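Local structure of uncharacterized lipoprotein GfcB (2IN5) at residues A[36-41]-A[46-51]; A[59-64]-A[69-74]; A[109-114]-A[150-155]. The protein is of unknown function but, as a lipoprotein related to the group 4 capsule proteins and YjbF, probably acts at the cell envelope in connection with capsular polysaccharide. All blocks are in the same frame, centred on the assembly; numbering follows the deposited sequence.

Contact 1 of 3, residues A[36-41]-A[46-51]; sequences TMYLRL and RIFVVL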
loop_
_atom_site.group_PDB
_atom_site.type_symbol
_atom_site.label_atom_id
_atom_site.label_comp_id
_atom_site.label_asym_id
_atom_site.label_seq_id
_atom_site.Cartn_x
_atom_site.Cartn_y
_atom_site.Cartn_z
ATOM N N THR A 36 15.904 -0.523 -3.177
ATOM C CA THR A 36 16.228 -0.432 -1.767
ATOM C C THR A 36 16.805 0.938 -1.498
ATOM O O THR A 36 17.083 1.686 -2.426
ATOM C CB THR A 36 17.223 -1.543 -1.345
ATOM O OG1 THR A 36 18.416 -1.458 -2.135
ATOM C CG2 THR A 36 16.595 -2.917 -1.550
HETATM N N MSE A 37 16.994 1.260 -0.228
HETATM C CA MSE A 37 17.482 2.573 0.152
HETATM C C MSE A 37 18.214 2.594 1.515
HETATM O O MSE A 37 17.973 1.749 2.385
HETATM C CB MSE A 37 16.264 3.500 0.196
HETATM C CG MSE A 37 16.504 4.880 0.762
HETATM SE SE MSE A 37 15.073 5.382 1.983
HETATM C CE MSE A 37 13.612 5.439 0.718
ATOM N N TYR A 38 19.115 3.557 1.687
ATOM C CA TYR A 38 19.824 3.733 2.950
ATOM C C TYR A 38 19.186 4.952 3.587
ATOM O O TYR A 38 19.196 6.035 3.008
ATOM C CB TYR A 38 21.320 3.990 2.731
ATOM C CG TYR A 38 22.133 2.724 2.574
ATOM C CD1 TYR A 38 23.180 2.651 1.653
ATOM C CD2 TYR A 38 21.825 1.581 3.310
ATOM C CE1 TYR A 38 23.893 1.462 1.458
ATOM C CE2 TYR A 38 22.532 0.395 3.126
ATOM C CZ TYR A 38 23.559 0.342 2.198
ATOM O OH TYR A 38 24.231 -0.836 2.001
ATOM N N LEU A 39 18.612 4.770 4.770
ATOM C CA LEU A 39 17.960 5.867 5.474
ATOM C C LEU A 39 18.802 6.359 6.637
ATOM O O LEU A 39 19.400 5.570 7.359
ATOM C CB LEU A 39 16.594 5.416 6.006
ATOM C CG LEU A 39 15.919 6.390 6.981
ATOM C CD1 LEU A 39 15.672 7.713 6.271
ATOM C CD2 LEU A 39 14.603 5.813 7.499
ATOM N N ARG A 40 18.842 7.669 6.818
ATOM C CA ARG A 40 19.583 8.251 7.920
ATOM C C ARG A 40 18.710 9.339 8.552
ATOM O O ARG A 40 18.338 10.307 7.893
ATOM C CB ARG A 40 20.901 8.843 7.414
ATOM C CG ARG A 40 21.716 9.565 8.478
ATOM C CD ARG A 40 23.014 8.846 8.779
ATOM N NE ARG A 40 23.829 8.683 7.579
ATOM C CZ ARG A 40 24.978 8.014 7.544
ATOM N NH1 ARG A 40 25.449 7.445 8.648
ATOM N NH2 ARG A 40 25.652 7.908 6.405
ATOM N N LEU A 41 18.363 9.163 9.821
ATOM C CA LEU A 41 17.545 10.141 10.519
ATOM C C LEU A 41 18.358 10.851 11.582
ATOM O O LEU A 41 19.084 10.217 12.348
ATOM C CB LEU A 41 16.341 9.474 11.174
ATOM C CG LEU A 41 15.342 8.876 10.194
ATOM C CD1 LEU A 41 14.325 8.044 10.945
ATOM C CD2 LEU A 41 14.668 9.986 9.416
ATOM N N ARG A 46 22.812 4.752 9.742
ATOM C CA ARG A 46 22.218 4.315 8.493
ATOM C C ARG A 46 21.477 2.993 8.638
ATOM O O ARG A 46 22.003 2.042 9.215
ATOM C CB ARG A 46 23.310 4.164 7.440
ATOM C CG ARG A 46 22.886 3.365 6.240
ATOM C CD ARG A 46 24.051 2.578 5.670
ATOM N NE ARG A 46 25.000 3.426 4.963
ATOM C CZ ARG A 46 26.004 2.960 4.228
ATOM N NH1 ARG A 46 26.188 1.650 4.109
ATOM N NH2 ARG A 46 26.815 3.801 3.597
ATOM N N ILE A 47 20.254 2.933 8.120
ATOM C CA ILE A 47 19.480 1.699 8.174
ATOM C C ILE A 47 19.049 1.328 6.765
ATOM O O ILE A 47 18.865 2.199 5.909
ATOM C CB ILE A 47 18.213 1.822 9.050
ATOM C CG1 ILE A 47 17.176 2.701 8.358
ATOM C CG2 ILE A 47 18.568 2.436 10.402
ATOM C CD1 ILE A 47 15.830 2.641 8.998
ATOM N N PHE A 48 18.881 0.031 6.539
ATOM C CA PHE A 48 18.480 -0.497 5.246
ATOM C C PHE A 48 16.960 -0.584 5.152
ATOM O O PHE A 48 16.310 -1.158 6.025
ATOM C CB PHE A 48 19.082 -1.884 5.050
ATOM C CG PHE A 48 19.067 -2.351 3.631
ATOM C CD1 PHE A 48 19.822 -1.692 2.668
ATOM C CD2 PHE A 48 18.297 -3.438 3.249
ATOM C CE1 PHE A 48 19.814 -2.111 1.341
ATOM C CE2 PHE A 48 18.279 -3.867 1.926
ATOM C CZ PHE A 48 19.042 -3.200 0.971
ATOM N N VAL A 49 16.403 -0.017 4.084
ATOM C CA VAL A 49 14.959 -0.007 3.855
ATOM C C VAL A 49 14.668 -0.589 2.462
ATOM O O VAL A 49 15.455 -0.421 1.541
ATOM C CB VAL A 49 14.422 1.447 3.960
ATOM C CG1 VAL A 49 12.946 1.488 3.667
ATOM C CG2 VAL A 49 14.694 2.001 5.348
ATOM N N VAL A 50 13.544 -1.276 2.310
ATOM C CA VAL A 50 13.205 -1.880 1.032
ATOM C C VAL A 50 11.896 -1.297 0.478
ATOM O O VAL A 50 11.051 -0.835 1.245
ATOM C CB VAL A 50 13.084 -3.425 1.198
ATOM C CG1 VAL A 50 11.972 -3.760 2.171
ATOM C CG2 VAL A 50 12.826 -4.088 -0.129
ATOM N N LEU A 51 11.730 -1.293 -0.846
ATOM C CA LEU A 51 10.504 -0.761 -1.444
ATOM C C LEU A 51 9.495 -1.876 -1.487
ATOM O O LEU A 51 9.615 -2.812 -2.279
ATOM C CB LEU A 51 10.745 -0.229 -2.867
ATOM C CG LEU A 51 9.525 0.217 -3.700
ATOM C CD1 LEU A 51 8.726 1.304 -2.970
ATOM C CD2 LEU A 51 10.014 0.737 -5.045
#
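The side chain of Arg46 folds back over one face of the Tyr38 ring, showing how an arginine next to the turn of a hairpin packs from CG to the guanidinium. Its chain bends at chi2 and chi3 (-147° and -74°), which lays first CD and then the guanidinium over the ring: Arg46 CD is 3.4 Å from Tyr38 CD2, and Arg46 CZ stands 3.9 Å from the ring centroid, with the two planes only 16° apart. The contact is thus a CH-pi and a stacked cation-pi interaction in one. On the same side the rings of Phe48 and Tyr38 meet obliquely, neither stacked nor edge-to-face, Phe48 CD1 lying 3.5 Å from Tyr38 CE2, while Phe48 CZ reaches Thr36 CB at 3.4 Å. These residues belong to an antiparallel beta hairpin, in which Met37-Val49 and Leu39-Ile47 are hydrogen-bonded pairs and Tyr38-Phe48 is a non-hydrogen-bonded one. Ile29 of helix 26-31 touches both Tyr38 and Phe48. On the opposite face, Leu39 and Ile47 run side by side, Leu39 CB coming within 3.6 Å of Ile47 CG1, and Val49 CG2 adds to the apolar row at 4.0 Å from Leu39 CB. Selenomethionine Met37 and Val49 both touch Trp61 of strand 58-62.

Contact 2 of 3, residues A[59-64]-A[69-74]; sequences SKWLSQ and LVTHNG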
loop_
_atom_site.group_PDB
_atom_site.type_symbol
_atom_site.label_atom_id
_atom_site.label_comp_id
_atom_site.label_asym_id
_atom_site.label_seq_id
_atom_site.Cartn_x
_atom_site.Cartn_y
_atom_site.Cartn_z
ATOM N N SER A 59 5.717 5.790 -3.483
ATOM C CA SER A 59 6.595 4.676 -3.141
ATOM C C SER A 59 6.590 4.424 -1.641
ATOM O O SER A 59 6.942 5.309 -0.867
ATOM C CB SER A 59 8.029 4.975 -3.588
ATOM O OG SER A 59 8.126 5.088 -4.995
ATOM N N LYS A 60 6.194 3.227 -1.224
ATOM C CA LYS A 60 6.174 2.914 0.207
ATOM C C LYS A 60 7.328 1.999 0.602
ATOM O O LYS A 60 7.333 0.824 0.252
ATOM C CB LYS A 60 4.855 2.249 0.598
ATOM C CG LYS A 60 3.688 3.201 0.734
ATOM C CD LYS A 60 3.076 3.558 -0.597
ATOM C CE LYS A 60 1.856 4.443 -0.384
ATOM N NZ LYS A 60 0.881 3.809 0.547
ATOM N N TRP A 61 8.286 2.551 1.341
ATOM C CA TRP A 61 9.463 1.814 1.795
ATOM C C TRP A 61 9.291 1.260 3.213
ATOM O O TRP A 61 8.825 1.954 4.114
ATOM C CB TRP A 61 10.692 2.718 1.747
ATOM C CG TRP A 61 10.828 3.462 0.455
ATOM C CD1 TRP A 61 10.106 4.551 0.058
ATOM C CD2 TRP A 61 11.731 3.168 -0.620
ATOM N NE1 TRP A 61 10.502 4.955 -1.194
ATOM C CE2 TRP A 61 11.498 4.125 -1.636
ATOM C CE3 TRP A 61 12.711 2.190 -0.824
ATOM C CZ2 TRP A 61 12.215 4.135 -2.840
ATOM C CZ3 TRP A 61 13.426 2.195 -2.020
ATOM C CH2 TRP A 61 13.172 3.165 -3.015
ATOM N N LEU A 62 9.685 0.007 3.403
ATOM C CA LEU A 62 9.553 -0.659 4.691
ATOM C C LEU A 62 10.879 -1.013 5.343
ATOM O O LEU A 62 11.770 -1.543 4.689
ATOM C CB LEU A 62 8.748 -1.937 4.504
ATOM C CG LEU A 62 7.328 -1.722 3.990
ATOM C CD1 LEU A 62 6.744 -3.036 3.526
ATOM C CD2 LEU A 62 6.491 -1.096 5.090
ATOM N N SER A 63 11.004 -0.747 6.639
ATOM C CA SER A 63 12.237 -1.077 7.349
ATOM C C SER A 63 12.107 -2.449 8.011
ATOM O O SER A 63 11.116 -3.154 7.807
ATOM C CB SER A 63 12.537 -0.026 8.412
ATOM O OG SER A 63 11.644 -0.158 9.496
ATOM N N GLN A 64 13.110 -2.829 8.799
ATOM C CA GLN A 64 13.087 -4.119 9.491
ATOM C C GLN A 64 12.092 -4.092 10.656
ATOM O O GLN A 64 11.444 -5.096 10.948
ATOM C CB GLN A 64 14.481 -4.468 10.018
ATOM C CG GLN A 64 14.599 -5.897 10.529
ATOM C CD GLN A 64 15.932 -6.174 11.211
ATOM O OE1 GLN A 64 16.996 -5.929 10.643
ATOM N NE2 GLN A 64 15.876 -6.693 12.432
ATOM N N LEU A 69 8.077 4.587 5.114
ATOM C CA LEU A 69 8.452 5.886 4.564
ATOM C C LEU A 69 7.728 6.046 3.238
ATOM O O LEU A 69 7.725 5.126 2.426
ATOM C CB LEU A 69 9.960 5.974 4.332
ATOM C CG LEU A 69 10.741 6.661 5.444
ATOM C CD1 LEU A 69 10.971 5.696 6.585
ATOM C CD2 LEU A 69 12.048 7.156 4.888
ATOM N N VAL A 70 7.105 7.197 3.011
ATOM C CA VAL A 70 6.386 7.414 1.756
ATOM C C VAL A 70 7.058 8.528 0.984
ATOM O O VAL A 70 7.282 9.614 1.499
ATOM C CB VAL A 70 4.922 7.768 2.012
ATOM C CG1 VAL A 70 4.187 8.002 0.684
ATOM C CG2 VAL A 70 4.278 6.640 2.801
ATOM N N THR A 71 7.383 8.263 -0.266
ATOM C CA THR A 71 8.076 9.271 -1.039
ATOM C C THR A 71 7.648 9.292 -2.493
ATOM O O THR A 71 6.914 8.427 -2.962
ATOM C CB THR A 71 9.600 8.995 -1.052
ATOM O OG1 THR A 71 9.847 7.845 -1.870
ATOM C CG2 THR A 71 10.130 8.741 0.347
ATOM N N HIS A 72 8.108 10.317 -3.188
ATOM C CA HIS A 72 7.911 10.404 -4.612
ATOM C C HIS A 72 9.163 11.071 -5.147
ATOM O O HIS A 72 9.433 12.244 -4.876
ATOM C CB HIS A 72 6.682 11.192 -5.039
ATOM C CG HIS A 72 6.528 11.221 -6.526
ATOM N ND1 HIS A 72 7.231 12.101 -7.323
ATOM C CD2 HIS A 72 5.901 10.371 -7.371
ATOM C CE1 HIS A 72 7.047 11.786 -8.591
ATOM N NE2 HIS A 72 6.247 10.738 -8.647
ATOM N N ASN A 73 9.939 10.292 -5.889
ATOM C CA ASN A 73 11.199 10.745 -6.457
ATOM C C ASN A 73 12.080 11.504 -5.471
ATOM O O ASN A 73 12.445 12.669 -5.697
ATOM C CB ASN A 73 10.973 11.597 -7.708
ATOM C CG ASN A 73 12.125 11.473 -8.686
ATOM O OD1 ASN A 73 12.726 10.407 -8.795
ATOM N ND2 ASN A 73 12.430 12.548 -9.409
ATOM N N GLY A 74 12.409 10.824 -4.371
ATOM C CA GLY A 74 13.276 11.391 -3.352
ATOM C C GLY A 74 12.639 12.342 -2.360
ATOM O O GLY A 74 13.240 12.643 -1.324
#
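Trp61 and Thr71 cross at about a right angle, and the indole nitrogen meets the hydroxyl where they do: Trp61 NE1 donates to Thr71 OG1 over 3.0 Å. The bond is somewhat bent, 149° at the hydrogen, and the oxygen sits 19° out of the indole plane. With CG beside its own backbone N (chi1 -48°), the indole swings along the strand toward Thr71, two places beyond its direct partner Leu69. The same turn brings the ring edge to the partner's carbonyl, Trp61 CD1 lying 3.4 Å from Leu69 O, which also accepts the backbone N-H of Trp61. One hydrogen bond, to Thr71, thus fixes the rotation of the indole, and Leu69 O lies against its edge in the ring plane. Strands 58-62 and 68-72 form an antiparallel beta hairpin here, with Ser59-Thr71 and Trp61-Leu69 as hydrogen-bonded pairs around the non-hydrogen-bonded pair Lys60-Val70. Ser59 shares the Trp61 face, its CB 3.8 Å from Thr71 OG1, while its hydroxyl is engaged by Gln5 of the second subunit. On the other face, Lys60 and Val70 lie side by side and point the same way, Lys60 CG touching Val70 CG2 at 4.1 Å. Beyond that contact the lysine chain bends at chi2 and chi4, and its ammonium forms a salt bridge with Glu55.

Contact 3 of 3, residues A[109-114]-A[150-155]; sequences WTRDIL and WQEEVT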
loop_
_atom_site.group_PDB
_atom_site.type_symbol
_atom_site.label_atom_id
_atom_site.label_comp_id
_atom_site.label_asym_id
_atom_site.label_seq_id
_atom_site.Cartn_x
_atom_site.Cartn_y
_atom_site.Cartn_z
ATOM N N TRP A 109 8.009 26.330 -5.475
ATOM C CA TRP A 109 6.943 25.446 -5.023
ATOM C C TRP A 109 6.471 25.880 -3.657
ATOM O O TRP A 109 7.268 26.207 -2.782
ATOM C CB TRP A 109 7.429 23.997 -4.971
ATOM C CG TRP A 109 6.406 23.024 -4.451
ATOM C CD1 TRP A 109 5.066 23.040 -4.689
ATOM C CD2 TRP A 109 6.658 21.858 -3.662
ATOM N NE1 TRP A 109 4.466 21.952 -4.104
ATOM C CE2 TRP A 109 5.423 21.207 -3.468
ATOM C CE3 TRP A 109 7.812 21.296 -3.105
ATOM C CZ2 TRP A 109 5.306 20.018 -2.740
ATOM C CZ3 TRP A 109 7.696 20.112 -2.380
ATOM C CH2 TRP A 109 6.448 19.487 -2.206
ATOM N N THR A 110 5.159 25.895 -3.486
ATOM C CA THR A 110 4.565 26.300 -2.228
ATOM C C THR A 110 3.631 25.208 -1.736
ATOM O O THR A 110 2.819 24.676 -2.491
ATOM C CB THR A 110 3.802 27.644 -2.387
ATOM O OG1 THR A 110 4.750 28.717 -2.474
ATOM C CG2 THR A 110 2.877 27.894 -1.202
ATOM N N ARG A 111 3.771 24.853 -0.466
ATOM C CA ARG A 111 2.931 23.820 0.115
ATOM C C ARG A 111 2.948 23.928 1.627
ATOM O O ARG A 111 3.731 24.690 2.203
ATOM C CB ARG A 111 3.426 22.430 -0.310
ATOM C CG ARG A 111 4.752 21.989 0.304
ATOM C CD ARG A 111 5.891 22.897 -0.107
ATOM N NE ARG A 111 7.182 22.280 0.156
ATOM C CZ ARG A 111 8.348 22.793 -0.220
ATOM N NH1 ARG A 111 8.397 23.941 -0.883
ATOM N NH2 ARG A 111 9.472 22.152 0.064
ATOM N N ASP A 112 2.063 23.185 2.274
ATOM C CA ASP A 112 2.025 23.190 3.727
ATOM C C ASP A 112 2.373 21.769 4.175
ATOM O O ASP A 112 2.145 20.812 3.439
ATOM C CB ASP A 112 0.625 23.578 4.241
ATOM C CG ASP A 112 0.205 24.988 3.831
ATOM O OD1 ASP A 112 0.934 25.962 4.132
ATOM O OD2 ASP A 112 -0.875 25.121 3.213
ATOM N N ILE A 113 2.955 21.632 5.360
ATOM C CA ILE A 113 3.278 20.305 5.876
ATOM C C ILE A 113 2.697 20.185 7.273
ATOM O O ILE A 113 2.485 21.186 7.962
ATOM C CB ILE A 113 4.831 20.028 5.946
ATOM C CG1 ILE A 113 5.528 21.071 6.812
ATOM C CG2 ILE A 113 5.450 20.056 4.545
ATOM C CD1 ILE A 113 6.979 20.772 7.017
ATOM N N LEU A 114 2.438 18.946 7.677
ATOM C CA LEU A 114 1.893 18.645 8.991
ATOM C C LEU A 114 2.731 17.527 9.571
ATOM O O LEU A 114 2.805 16.454 8.984
ATOM C CB LEU A 114 0.445 18.169 8.866
ATOM C CG LEU A 114 -0.285 17.765 10.156
ATOM C CD1 LEU A 114 -0.364 18.933 11.121
ATOM C CD2 LEU A 114 -1.657 17.264 9.798
ATOM N N TRP A 150 20.739 19.605 -7.465
ATOM C CA TRP A 150 19.773 20.673 -7.264
ATOM C C TRP A 150 19.693 21.064 -5.795
ATOM O O TRP A 150 19.501 20.216 -4.932
ATOM C CB TRP A 150 18.402 20.226 -7.741
ATOM C CG TRP A 150 18.244 20.235 -9.220
ATOM C CD1 TRP A 150 18.213 19.155 -10.057
ATOM C CD2 TRP A 150 18.035 21.382 -10.038
ATOM N NE1 TRP A 150 17.988 19.561 -11.350
ATOM C CE2 TRP A 150 17.874 20.926 -11.366
ATOM C CE3 TRP A 150 17.965 22.758 -9.777
ATOM C CZ2 TRP A 150 17.643 21.797 -12.431
ATOM C CZ3 TRP A 150 17.739 23.621 -10.833
ATOM C CH2 TRP A 150 17.578 23.135 -12.149
ATOM N N GLN A 151 19.851 22.355 -5.526
ATOM C CA GLN A 151 19.783 22.893 -4.175
ATOM C C GLN A 151 18.465 23.634 -3.983
ATOM O O GLN A 151 18.248 24.675 -4.603
ATOM C CB GLN A 151 20.923 23.871 -3.944
ATOM C CG GLN A 151 22.282 23.232 -4.036
ATOM C CD GLN A 151 22.759 22.719 -2.706
ATOM O OE1 GLN A 151 21.965 22.244 -1.891
ATOM N NE2 GLN A 151 24.068 22.795 -2.477
ATOM N N GLU A 152 17.599 23.107 -3.122
ATOM C CA GLU A 152 16.307 23.720 -2.842
ATOM C C GLU A 152 16.372 24.621 -1.613
ATOM O O GLU A 152 16.543 24.145 -0.482
ATOM C CB GLU A 152 15.247 22.634 -2.629
ATOM C CG GLU A 152 13.887 23.148 -2.161
ATOM C CD GLU A 152 12.883 22.025 -1.910
ATOM O OE1 GLU A 152 13.194 21.110 -1.114
ATOM O OE2 GLU A 152 11.775 22.052 -2.501
ATOM N N GLU A 153 16.250 25.924 -1.840
ATOM C CA GLU A 153 16.264 26.895 -0.747
ATOM C C GLU A 153 14.835 27.012 -0.218
ATOM O O GLU A 153 13.945 27.516 -0.905
ATOM C CB GLU A 153 16.764 28.260 -1.248
ATOM C CG GLU A 153 18.204 28.243 -1.778
ATOM C CD GLU A 153 19.201 27.662 -0.767
ATOM O OE1 GLU A 153 19.231 28.144 0.394
ATOM O OE2 GLU A 153 19.959 26.730 -1.138
ATOM N N VAL A 154 14.612 26.535 0.999
ATOM C CA VAL A 154 13.274 26.582 1.568
ATOM C C VAL A 154 13.153 27.598 2.695
ATOM O O VAL A 154 14.090 27.812 3.468
ATOM C CB VAL A 154 12.833 25.190 2.120
ATOM C CG1 VAL A 154 11.351 25.201 2.426
ATOM C CG2 VAL A 154 13.160 24.093 1.121
ATOM N N THR A 155 12.002 28.252 2.758
ATOM C CA THR A 155 11.730 29.212 3.818
ATOM C C THR A 155 10.314 28.933 4.313
ATOM O O THR A 155 9.395 28.718 3.515
ATOM C CB THR A 155 11.838 30.705 3.342
ATOM O OG1 THR A 155 10.888 30.959 2.302
ATOM C CG2 THR A 155 13.245 31.017 2.834
#
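Trp109 begins the contact by turning toward the strand of Glu152, to which it offers the benzo edge of its indole: Trp109 CE3 lies 4.1 Å from Glu152 OE2. The carboxylate is nearly coplanar with the ring, the two planes differing by 15°, so the acid faces the rim of the indole. The pyrrole side is tied elsewhere, Trp109 NE1 bonding to the carbonyl of Asn91. Two residues on, Arg111 carries the charge. Its CG sits between the backbone N and the carbonyl carbon (chi1 70°), and a bend at chi2 folds the chain back over Trp109, with Arg111 CD 3.6 Å above the centre of the ring and the guanidinium over Trp109 CE3. The stronger partner of Arg111 NH1 is Ser128 OG; its bond to Trp109 O, 3.2 Å away, is weak. From this platform Arg111 NH2 reaches Glu152 OE2 at 3.4 Å in a salt bridge without a hydrogen bond, OE2 lying oblique to the guanidinium plane, and passes 4.3 Å from Val154 CG1. Arg111 and Glu152 approach from opposite directions, Glu152 with its chain extended beyond CG. Its carboxylate has further partners, Arg75 and Asn165 at OE1 and Ser128 at OE2, so this buried acid is surrounded by donors that probably stabilise its negative charge. The short strand segments are 9.5 Å apart at closest approach. Their N-to-C directions diverge by 46°, with strand 120-140 between them in the strand order: a buried charge cluster linking next-but-one strands across one face of a strongly curved antiparallel beta structure.

How the contacts relate
From the N terminus, the chain passes two helices and then closes its first loop at contact 1, the hairpin of 36-41 and 46-51. Strand 47-55 leads directly to strand 58-62, and contact 2 closes a second hairpin with 69-74. A probable hydrogen bond from Leu62 N to Val50 O joins the two hairpins, and both meet the second subunit. Contact 3 closes a much longer loop, tying strand 108-117 to strand 143-156. None of the three loops nests in or crosses another. The charge cluster of contact 3 lies about 23 Å from contact 1 and 19 Å from contact 2, centre to centre, yet Arg75, directly after 69-74, is salt-bridged to its Glu152.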